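Local coordinates for protein 2-hydroxyisobutyryl-CoA synthetase (Aquincola tertiaricarbonis, PDB 6HDY) that is an acyl-CoA synthetase-type protein of the AMP-binding (ANL) family, built from a large N-terminal region and a smaller C-terminal domain, at residues A[14-22]-A[328-336]; A[85-94]-A[305-316]. All coordinates share one frame; numbering follows the deposited sequence.

Starting at the N terminus, the chain runs through the extended segment 14-22, which is met by residues 328-336 some 300 residues later; interaction 1 closes that large loop. Interaction 2 lies nested inside it, where helix 85-91 and the turn after it meet strand 304-310 and the short strand 315-316. Both contacts reach one antiparallel sheet, in which strands 304-310 and 322-329 are neighbours, and they touch directly: Thr328 O probably accepts a hydrogen bond from Tyr305 N. Interaction 1 thus ties the N-terminal arm to the loop leaving strand 322-329, whereas interaction 2 docks a helix on the sheet's edge.

Interaction 1 (A[14-22]-A[328-336]); sequences EWNFPVEYD and THLERTSQP
Tyr21 and Glu331 make the polar join of this contact: the phenol OH of Tyr21 donates to the syn lone pair of Glu331 OE1, 2.7 Å away, with ring and carboxylate planes 66° apart. The carboxylate is held from several directions. Its other oxygen, OE2, takes a water-mediated link to Asn16 N, the water donating to OE2 and accepting from the amide, and it also forms a salt bridge with Arg38, so the glutamate probably stays ionised. Val19 lies obliquely across the stem of Glu331, Val19 CG1 being 3.9 Å from Glu331 CB and Val19 CG2 3.5 Å from Glu331 OE2. That same CG2 also sits over one face of the Tyr21 ring.

Phe17 is the other close-fitting piece. With CG anti to the backbone N (chi1 -170°), its ring reaches the loop edge-on: CD2 is 3.4 Å from Leu330 O and CZ 3.6 Å from Arg332 O. Beyond it the packing thins toward the exposed Pro18, which follows a cis peptide bond and rests CB on Thr333 CG2 at 3.8 Å. On another flank the Trp15 edge only approaches Leu330, CH2 to CD1 being 4.4 Å.

Around this arm of the N-terminal region, Phe17 also leans on Arg53 and Gln56 of helix 43-64, while on helix 141-157 Val19 touches Ala146 and Tyr21 touches Asn149. The opposing loop continues directly from strand 322-329.

Interaction 2 (A[85-94]-A[305-316]); sequences LEDFEARVPV and YTEVCDPANMRR
Glu89 reaches from helix 85-91 to Arg316, and its side chain can be followed outward. Glu89 CB lies 3.7 Å from Glu307 OE2; Glu89 CG, set between the backbone N and the carbonyl carbon (chi1 63°), packs against Arg315 CG at 3.8 Å. From there the chain runs extended to a carboxylate gripped side-on by Arg316. Glu89 OE1 takes a bond from Arg316 NE and another from the backbone Arg316 N, both 2.8 Å, and these two donors arrive from opposite faces of the carboxylate plane. Glu89 OE2 receives Arg316 NH2 at 3.1 Å. The guanidinium nitrogens meet their oxygens within the guanidinium plane, yet that plane is turned 57° from the carboxylate. Glu86 OE1 adds a weak bond to NH2, completing a salt-bridge network.

Beside this network, a water donates to Leu85 O and Glu307 OE2 and accepts from Tyr305 OH; Glu307 OE2 is also salt-bridged to Arg339. Leu85 CD2 sits 3.8 Å from Tyr305 CZ, and the Phe88 and Tyr305 rings meet obliquely. Farther along, Val94 CG1 rests on Met314 CG at 3.6 Å.

The helix crosses strand 305-310 at -58°, with axes 11.3 Å apart. Leu54 of helix 43-64 touches Leu85, Phe88 and Tyr305, and strand 322-329 flanks strand 304-310 in the sheet, where Phe88 also meets Thr328.

Interaction 1 (A[14-22]-A[328-336])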
loop_
_atom_site.group_PDB
_atom_site.type_symbol
_atom_site.label_atom_id
_atom_site.label_comp_id
_atom_site.label_asym_id
_atom_site.label_seq_id
_atom_site.Cartn_x
_atom_site.Cartn_y
_atom_site.Cartn_z
ATOM N N GLU A 14 -16.329 10.329 -25.321
ATOM C CA GLU A 14 -14.872 10.465 -25.281
ATOM C C GLU A 14 -14.137 9.310 -25.968
ATOM O O GLU A 14 -13.110 8.833 -25.467
ATOM C CB GLU A 14 -14.408 10.684 -23.829
ATOM C CG GLU A 14 -15.177 11.844 -23.226
ATOM C CD GLU A 14 -14.715 12.309 -21.873
ATOM O OE1 GLU A 14 -13.643 12.952 -21.811
ATOM O OE2 GLU A 14 -15.477 12.123 -20.898
ATOM N N TRP A 15 -14.669 8.887 -27.141
ATOM C CA TRP A 15 -14.117 7.802 -27.941
ATOM C C TRP A 15 -12.952 8.308 -28.768
ATOM O O TRP A 15 -13.150 8.920 -29.809
ATOM C CB TRP A 15 -15.206 7.159 -28.813
ATOM C CG TRP A 15 -14.806 5.876 -29.486
ATOM C CD1 TRP A 15 -14.748 5.641 -30.829
ATOM C CD2 TRP A 15 -14.457 4.640 -28.845
ATOM N NE1 TRP A 15 -14.364 4.340 -31.066
ATOM C CE2 TRP A 15 -14.187 3.700 -29.867
ATOM C CE3 TRP A 15 -14.344 4.231 -27.503
ATOM C CZ2 TRP A 15 -13.817 2.379 -29.589
ATOM C CZ3 TRP A 15 -13.953 2.931 -27.231
ATOM C CH2 TRP A 15 -13.702 2.016 -28.264
ATOM N N ASN A 16 -11.730 8.084 -28.280
ATOM C CA ASN A 16 -10.515 8.536 -28.950
ATOM C C ASN A 16 -9.325 7.674 -28.551
ATOM O O ASN A 16 -9.255 7.202 -27.408
ATOM C CB ASN A 16 -10.235 10.012 -28.566
ATOM C CG ASN A 16 -9.291 10.775 -29.468
ATOM O OD1 ASN A 16 -9.286 10.624 -30.700
ATOM N ND2 ASN A 16 -8.530 11.691 -28.875
ATOM N N PHE A 17 -8.379 7.488 -29.497
ATOM C CA PHE A 17 -7.117 6.811 -29.226
ATOM C C PHE A 17 -5.955 7.696 -29.673
ATOM O O PHE A 17 -5.881 8.024 -30.861
ATOM C CB PHE A 17 -6.985 5.407 -29.830
ATOM C CG PHE A 17 -5.758 4.665 -29.317
ATOM C CD1 PHE A 17 -4.527 4.786 -29.961
ATOM C CD2 PHE A 17 -5.832 3.866 -28.179
ATOM C CE1 PHE A 17 -3.400 4.108 -29.489
ATOM C CE2 PHE A 17 -4.710 3.171 -27.721
ATOM C CZ PHE A 17 -3.496 3.310 -28.371
ATOM N N PRO A 18 -5.002 8.038 -28.759
ATOM C CA PRO A 18 -4.965 7.727 -27.311
ATOM C C PRO A 18 -6.112 8.418 -26.571
ATOM O O PRO A 18 -6.485 9.527 -26.929
ATOM C CB PRO A 18 -3.602 8.301 -26.860
ATOM C CG PRO A 18 -2.802 8.460 -28.119
ATOM C CD PRO A 18 -3.837 8.848 -29.150
ATOM N N VAL A 19 -6.688 7.756 -25.567
ATOM C CA VAL A 19 -7.808 8.297 -24.790
ATOM C C VAL A 19 -7.341 9.480 -23.876
ATOM O O VAL A 19 -6.168 9.565 -23.527
ATOM C CB VAL A 19 -8.545 7.152 -24.041
ATOM C CG1 VAL A 19 -7.837 6.791 -22.733
ATOM C CG2 VAL A 19 -10.018 7.477 -23.817
ATOM N N GLU A 20 -8.262 10.394 -23.543
ATOM C CA GLU A 20 -7.992 11.605 -22.776
ATOM C C GLU A 20 -9.258 12.097 -22.077
ATOM O O GLU A 20 -9.854 13.105 -22.479
ATOM C CB GLU A 20 -7.457 12.701 -23.728
ATOM C CG GLU A 20 -6.031 13.108 -23.395
ATOM C CD GLU A 20 -5.793 14.597 -23.222
ATOM O OE1 GLU A 20 -5.209 14.984 -22.184
ATOM O OE2 GLU A 20 -6.198 15.376 -24.116
ATOM N N TYR A 21 -9.636 11.407 -21.012
ATOM C CA TYR A 21 -10.855 11.669 -20.252
ATOM C C TYR A 21 -10.929 12.987 -19.485
ATOM O O TYR A 21 -9.978 13.365 -18.808
ATOM C CB TYR A 21 -11.115 10.526 -19.274
ATOM C CG TYR A 21 -11.551 9.222 -19.914
ATOM C CD1 TYR A 21 -12.800 9.103 -20.524
ATOM C CD2 TYR A 21 -10.762 8.076 -19.810
ATOM C CE1 TYR A 21 -13.208 7.904 -21.106
ATOM C CE2 TYR A 21 -11.178 6.861 -20.347
ATOM C CZ TYR A 21 -12.405 6.776 -20.990
ATOM O OH TYR A 21 -12.824 5.566 -21.480
ATOM N N ASP A 22 -12.109 13.640 -19.531
ATOM C CA ASP A 22 -12.426 14.831 -18.746
ATOM C C ASP A 22 -12.472 14.353 -17.281
ATOM O O ASP A 22 -13.344 13.571 -16.894
ATOM C CB ASP A 22 -13.786 15.447 -19.185
ATOM C CG ASP A 22 -14.329 16.604 -18.336
ATOM O OD1 ASP A 22 -13.664 16.986 -17.337
ATOM O OD2 ASP A 22 -15.428 17.113 -18.657
ATOM N N THR A 328 -7.770 -7.836 -25.241
ATOM C CA THR A 328 -7.092 -6.760 -25.963
ATOM C C THR A 328 -7.466 -5.392 -25.386
ATOM O O THR A 328 -8.653 -5.068 -25.290
ATOM C CB THR A 328 -7.334 -6.841 -27.492
ATOM O OG1 THR A 328 -6.905 -8.115 -27.990
ATOM C CG2 THR A 328 -6.619 -5.721 -28.251
ATOM N N HIS A 329 -6.435 -4.590 -25.026
ATOM C CA HIS A 329 -6.567 -3.205 -24.573
ATOM C C HIS A 329 -7.038 -2.317 -25.712
ATOM O O HIS A 329 -6.441 -2.331 -26.800
ATOM C CB HIS A 329 -5.203 -2.628 -24.068
ATOM C CG HIS A 329 -4.827 -3.078 -22.687
ATOM N ND1 HIS A 329 -3.640 -3.753 -22.442
ATOM C CD2 HIS A 329 -5.480 -2.902 -21.515
ATOM C CE1 HIS A 329 -3.620 -3.979 -21.138
ATOM N NE2 HIS A 329 -4.712 -3.494 -20.541
ATOM N N LEU A 330 -8.064 -1.484 -25.451
ATOM C CA LEU A 330 -8.492 -0.510 -26.479
ATOM C C LEU A 330 -8.108 0.945 -26.109
ATOM O O LEU A 330 -8.214 1.846 -26.940
ATOM C CB LEU A 330 -10.010 -0.624 -26.753
ATOM C CG LEU A 330 -10.556 -1.992 -27.169
ATOM C CD1 LEU A 330 -12.041 -1.922 -27.387
ATOM C CD2 LEU A 330 -9.866 -2.502 -28.413
ATOM N N GLU A 331 -7.639 1.166 -24.870
ATOM C CA GLU A 331 -7.330 2.488 -24.330
ATOM C C GLU A 331 -6.015 2.536 -23.553
ATOM O O GLU A 331 -5.951 3.165 -22.487
ATOM C CB GLU A 331 -8.506 2.978 -23.454
ATOM C CG GLU A 331 -9.800 3.252 -24.214
ATOM C CD GLU A 331 -10.930 3.888 -23.430
ATOM O OE1 GLU A 331 -10.911 3.836 -22.181
ATOM O OE2 GLU A 331 -11.841 4.452 -24.072
ATOM N N ARG A 332 -4.951 1.885 -24.080
ATOM C CA ARG A 332 -3.626 1.883 -23.438
ATOM C C ARG A 332 -2.486 2.075 -24.414
ATOM O O ARG A 332 -2.441 1.426 -25.458
ATOM C CB ARG A 332 -3.409 0.618 -22.574
ATOM C CG ARG A 332 -4.114 0.694 -21.221
ATOM C CD ARG A 332 -3.587 -0.286 -20.205
ATOM N NE ARG A 332 -2.159 -0.114 -19.881
ATOM C CZ ARG A 332 -1.502 -0.876 -19.015
ATOM N NH1 ARG A 332 -2.128 -1.857 -18.372
ATOM N NH2 ARG A 332 -0.210 -0.665 -18.783
ATOM N N THR A 333 -1.558 2.977 -24.072
ATOM C CA THR A 333 -0.376 3.264 -24.886
ATOM C C THR A 333 0.885 2.600 -24.316
ATOM O O THR A 333 1.843 2.402 -25.052
ATOM C CB THR A 333 -0.192 4.781 -25.041
ATOM O OG1 THR A 333 -0.165 5.380 -23.741
ATOM C CG2 THR A 333 -1.276 5.428 -25.914
ATOM N N SER A 334 0.897 2.267 -23.007
ATOM C CA SER A 334 2.063 1.655 -22.330
ATOM C C SER A 334 1.786 0.171 -22.090
ATOM O O SER A 334 0.713 -0.167 -21.571
ATOM C CB SER A 334 2.376 2.366 -21.010
ATOM O OG SER A 334 1.493 1.960 -19.972
ATOM N N GLN A 335 2.739 -0.715 -22.487
ATOM C CA GLN A 335 2.583 -2.179 -22.399
ATOM C C GLN A 335 1.203 -2.645 -22.898
ATOM O O GLN A 335 0.516 -3.372 -22.182
ATOM C CB GLN A 335 2.910 -2.705 -20.986
ATOM C CG GLN A 335 4.401 -2.491 -20.623
ATOM C CD GLN A 335 4.746 -3.100 -19.272
ATOM O OE1 GLN A 335 4.042 -2.906 -18.280
ATOM N NE2 GLN A 335 5.851 -3.831 -19.200
ATOM N N PRO A 336 0.720 -2.199 -24.107
ATOM C CA PRO A 336 -0.621 -2.638 -24.537
ATOM C C PRO A 336 -0.638 -4.134 -24.823
ATOM O O PRO A 336 0.293 -4.668 -25.422
ATOM C CB PRO A 336 -0.910 -1.787 -25.780
ATOM C CG PRO A 336 0.425 -1.442 -26.326
ATOM C CD PRO A 336 1.361 -1.346 -25.138
HETATM O O HOH W 1 -11.513 5.704 -26.343
#

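Interaction 2 (A[85-94]-A[305-316])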
loop_
_atom_site.group_PDB
_atom_site.type_symbol
_atom_site.label_atom_id
_atom_site.label_comp_id
_atom_site.label_asym_id
_atom_site.label_seq_id
_atom_site.Cartn_x
_atom_site.Cartn_y
_atom_site.Cartn_z
ATOM N N LEU A 85 -13.654 -8.699 -37.209
ATOM C CA LEU A 85 -13.394 -9.354 -35.929
ATOM C C LEU A 85 -12.973 -10.815 -36.149
ATOM O O LEU A 85 -12.255 -11.390 -35.322
ATOM C CB LEU A 85 -14.627 -9.263 -35.004
ATOM C CG LEU A 85 -15.039 -7.844 -34.544
ATOM C CD1 LEU A 85 -16.369 -7.876 -33.799
ATOM C CD2 LEU A 85 -13.956 -7.184 -33.685
ATOM N N GLU A 86 -13.399 -11.394 -37.284
ATOM C CA GLU A 86 -13.044 -12.749 -37.695
ATOM C C GLU A 86 -11.570 -12.802 -38.147
ATOM O O GLU A 86 -10.908 -13.813 -37.931
ATOM C CB GLU A 86 -14.016 -13.333 -38.757
ATOM C CG GLU A 86 -15.179 -12.448 -39.209
ATOM C CD GLU A 86 -16.248 -12.029 -38.210
ATOM O OE1 GLU A 86 -16.710 -12.880 -37.414
ATOM O OE2 GLU A 86 -16.654 -10.845 -38.258
ATOM N N ASP A 87 -11.056 -11.708 -38.741
ATOM C CA ASP A 87 -9.648 -11.596 -39.154
ATOM C C ASP A 87 -8.762 -11.540 -37.912
ATOM O O ASP A 87 -7.704 -12.161 -37.880
ATOM C CB ASP A 87 -9.411 -10.321 -39.980
ATOM C CG ASP A 87 -9.800 -10.366 -41.443
ATOM O OD1 ASP A 87 -9.806 -11.471 -42.029
ATOM O OD2 ASP A 87 -10.026 -9.298 -42.016
ATOM N N PHE A 88 -9.212 -10.795 -36.892
ATOM C CA PHE A 88 -8.549 -10.625 -35.608
ATOM C C PHE A 88 -8.303 -11.967 -34.904
ATOM O O PHE A 88 -7.170 -12.243 -34.524
ATOM C CB PHE A 88 -9.394 -9.691 -34.721
ATOM C CG PHE A 88 -8.682 -9.094 -33.533
ATOM C CD1 PHE A 88 -7.652 -8.172 -33.708
ATOM C CD2 PHE A 88 -9.074 -9.411 -32.235
ATOM C CE1 PHE A 88 -6.982 -7.630 -32.605
ATOM C CE2 PHE A 88 -8.440 -8.827 -31.132
ATOM C CZ PHE A 88 -7.385 -7.958 -31.325
ATOM N N GLU A 89 -9.348 -12.813 -34.763
ATOM C CA GLU A 89 -9.222 -14.098 -34.058
ATOM C C GLU A 89 -8.376 -15.133 -34.782
ATOM O O GLU A 89 -7.686 -15.925 -34.134
ATOM C CB GLU A 89 -10.594 -14.686 -33.699
ATOM C CG GLU A 89 -11.467 -15.038 -34.891
ATOM C CD GLU A 89 -12.924 -15.320 -34.590
ATOM O OE1 GLU A 89 -13.256 -15.626 -33.422
ATOM O OE2 GLU A 89 -13.735 -15.263 -35.540
ATOM N N ALA A 90 -8.440 -15.127 -36.114
ATOM C CA ALA A 90 -7.763 -16.096 -36.966
ATOM C C ALA A 90 -6.331 -15.731 -37.339
ATOM O O ALA A 90 -5.475 -16.620 -37.367
ATOM C CB ALA A 90 -8.591 -16.344 -38.224
ATOM N N ARG A 91 -6.067 -14.441 -37.636
ATOM C CA ARG A 91 -4.755 -13.984 -38.101
ATOM C C ARG A 91 -3.802 -13.535 -37.006
ATOM O O ARG A 91 -2.592 -13.753 -37.133
ATOM C CB ARG A 91 -4.890 -12.868 -39.158
ATOM C CG ARG A 91 -5.755 -13.216 -40.353
ATOM C CD ARG A 91 -5.960 -12.002 -41.240
ATOM N NE ARG A 91 -6.752 -12.326 -42.426
ATOM C CZ ARG A 91 -6.252 -12.798 -43.563
ATOM N NH1 ARG A 91 -7.053 -13.066 -44.586
ATOM N NH2 ARG A 91 -4.943 -13.002 -43.690
ATOM N N VAL A 92 -4.333 -12.875 -35.962
ATOM C CA VAL A 92 -3.522 -12.335 -34.872
ATOM C C VAL A 92 -3.140 -13.436 -33.867
ATOM O O VAL A 92 -4.020 -14.009 -33.214
ATOM C CB VAL A 92 -4.162 -11.088 -34.197
ATOM C CG1 VAL A 92 -3.229 -10.462 -33.161
ATOM C CG2 VAL A 92 -4.588 -10.053 -35.229
ATOM N N PRO A 93 -1.821 -13.740 -33.726
ATOM C CA PRO A 93 -1.409 -14.758 -32.740
ATOM C C PRO A 93 -1.625 -14.271 -31.307
ATOM O O PRO A 93 -1.433 -13.079 -31.026
ATOM C CB PRO A 93 0.081 -14.949 -33.041
ATOM C CG PRO A 93 0.520 -13.631 -33.586
ATOM C CD PRO A 93 -0.645 -13.128 -34.391
ATOM N N VAL A 94 -2.036 -15.177 -30.411
ATOM C CA VAL A 94 -2.216 -14.817 -29.007
ATOM C C VAL A 94 -0.863 -14.593 -28.318
ATOM O O VAL A 94 0.132 -15.245 -28.645
ATOM C CB VAL A 94 -3.087 -15.809 -28.188
ATOM C CG1 VAL A 94 -4.519 -15.824 -28.680
ATOM C CG2 VAL A 94 -2.486 -17.220 -28.163
ATOM N N TYR A 305 -11.427 -5.470 -25.252
ATOM C CA TYR A 305 -12.139 -6.430 -26.083
ATOM C C TYR A 305 -11.885 -7.865 -25.605
ATOM O O TYR A 305 -10.778 -8.392 -25.752
ATOM C CB TYR A 305 -11.766 -6.214 -27.571
ATOM C CG TYR A 305 -12.442 -7.166 -28.532
ATOM C CD1 TYR A 305 -13.831 -7.325 -28.536
ATOM C CD2 TYR A 305 -11.697 -7.906 -29.446
ATOM C CE1 TYR A 305 -14.455 -8.206 -29.416
ATOM C CE2 TYR A 305 -12.313 -8.780 -30.341
ATOM C CZ TYR A 305 -13.691 -8.921 -30.329
ATOM O OH TYR A 305 -14.286 -9.779 -31.216
ATOM N N THR A 306 -12.904 -8.474 -24.980
ATOM C CA THR A 306 -12.829 -9.850 -24.478
ATOM C C THR A 306 -13.349 -10.827 -25.561
ATOM O O THR A 306 -14.425 -10.613 -26.146
ATOM C CB THR A 306 -13.614 -10.013 -23.148
ATOM O OG1 THR A 306 -13.094 -9.143 -22.143
ATOM C CG2 THR A 306 -13.598 -11.461 -22.613
ATOM N N GLU A 307 -12.589 -11.913 -25.781
ATOM C CA GLU A 307 -12.933 -13.000 -26.689
ATOM C C GLU A 307 -12.892 -14.304 -25.897
ATOM O O GLU A 307 -11.875 -14.606 -25.278
ATOM C CB GLU A 307 -11.918 -13.104 -27.818
ATOM C CG GLU A 307 -11.765 -11.878 -28.690
ATOM C CD GLU A 307 -10.576 -12.011 -29.614
ATOM O OE1 GLU A 307 -9.445 -11.732 -29.162
ATOM O OE2 GLU A 307 -10.756 -12.500 -30.750
ATOM N N VAL A 308 -13.968 -15.089 -25.917
ATOM C CA VAL A 308 -13.938 -16.374 -25.218
ATOM C C VAL A 308 -13.681 -17.414 -26.306
ATOM O O VAL A 308 -14.490 -17.612 -27.220
ATOM C CB VAL A 308 -15.151 -16.602 -24.290
ATOM C CG1 VAL A 308 -15.193 -18.025 -23.740
ATOM C CG2 VAL A 308 -15.134 -15.584 -23.157
ATOM N N CYS A 309 -12.475 -17.984 -26.261
ATOM C CA CYS A 309 -11.950 -18.803 -27.334
ATOM C C CYS A 309 -11.758 -20.276 -27.012
ATOM O O CYS A 309 -11.562 -20.673 -25.862
ATOM C CB CYS A 309 -10.646 -18.183 -27.847
ATOM S SG CYS A 309 -10.808 -16.452 -28.392
ATOM N N ASP A 310 -11.744 -21.075 -28.077
ATOM C CA ASP A 310 -11.442 -22.483 -27.994
ATOM C C ASP A 310 -9.893 -22.540 -27.895
ATOM O O ASP A 310 -9.221 -22.063 -28.816
ATOM C CB ASP A 310 -11.955 -23.186 -29.260
ATOM C CG ASP A 310 -11.873 -24.697 -29.271
ATOM O OD1 ASP A 310 -11.045 -25.253 -28.519
ATOM O OD2 ASP A 310 -12.602 -25.321 -30.075
ATOM N N PRO A 311 -9.321 -23.074 -26.777
ATOM C CA PRO A 311 -7.845 -23.119 -26.630
ATOM C C PRO A 311 -7.081 -23.917 -27.692
ATOM O O PRO A 311 -5.845 -23.838 -27.749
ATOM C CB PRO A 311 -7.647 -23.729 -25.235
ATOM C CG PRO A 311 -8.946 -23.489 -24.518
ATOM C CD PRO A 311 -9.984 -23.636 -25.581
ATOM N N ALA A 312 -7.811 -24.678 -28.530
ATOM C CA ALA A 312 -7.256 -25.482 -29.606
ATOM C C ALA A 312 -6.943 -24.645 -30.845
ATOM O O ALA A 312 -6.025 -24.995 -31.584
ATOM C CB ALA A 312 -8.223 -26.594 -29.966
ATOM N N ASN A 313 -7.698 -23.554 -31.094
ATOM C CA ASN A 313 -7.486 -22.738 -32.300
ATOM C C ASN A 313 -7.514 -21.200 -32.083
ATOM O O ASN A 313 -7.333 -20.448 -33.045
ATOM C CB ASN A 313 -8.501 -23.145 -33.377
ATOM C CG ASN A 313 -9.956 -22.984 -32.987
ATOM O OD1 ASN A 313 -10.329 -22.193 -32.113
ATOM N ND2 ASN A 313 -10.824 -23.716 -33.658
ATOM N N MET A 314 -7.795 -20.746 -30.847
ATOM C CA MET A 314 -7.892 -19.328 -30.439
ATOM C C MET A 314 -8.980 -18.539 -31.197
ATOM O O MET A 314 -8.874 -17.322 -31.367
ATOM C CB MET A 314 -6.520 -18.603 -30.490
ATOM C CG MET A 314 -5.491 -19.188 -29.530
ATOM S SD MET A 314 -6.044 -19.291 -27.805
ATOM C CE MET A 314 -4.947 -20.532 -27.239
ATOM N N ARG A 315 -10.052 -19.232 -31.599
ATOM C CA ARG A 315 -11.196 -18.609 -32.259
ATOM C C ARG A 315 -12.355 -18.591 -31.282
ATOM O O ARG A 315 -12.410 -19.453 -30.403
ATOM C CB ARG A 315 -11.525 -19.278 -33.602
ATOM C CG ARG A 315 -10.597 -18.783 -34.719
ATOM C CD ARG A 315 -11.006 -19.236 -36.103
ATOM N NE ARG A 315 -10.143 -20.315 -36.586
ATOM C CZ ARG A 315 -10.526 -21.582 -36.723
ATOM N NH1 ARG A 315 -9.671 -22.498 -37.160
ATOM N NH2 ARG A 315 -11.774 -21.941 -36.434
ATOM N N ARG A 316 -13.220 -17.555 -31.363
ATOM C CA ARG A 316 -14.353 -17.396 -30.451
ATOM C C ARG A 316 -15.273 -18.612 -30.480
ATOM O O ARG A 316 -15.507 -19.172 -31.550
ATOM C CB ARG A 316 -15.158 -16.119 -30.770
ATOM C CG ARG A 316 -14.459 -14.799 -30.413
ATOM C CD ARG A 316 -15.140 -13.604 -31.075
ATOM N NE ARG A 316 -15.099 -13.681 -32.542
ATOM C CZ ARG A 316 -15.831 -12.934 -33.369
ATOM N NH1 ARG A 316 -16.676 -12.030 -32.889
ATOM N NH2 ARG A 316 -15.731 -13.093 -34.681
HETATM O O HOH W 2 -12.504 -11.377 -32.456
#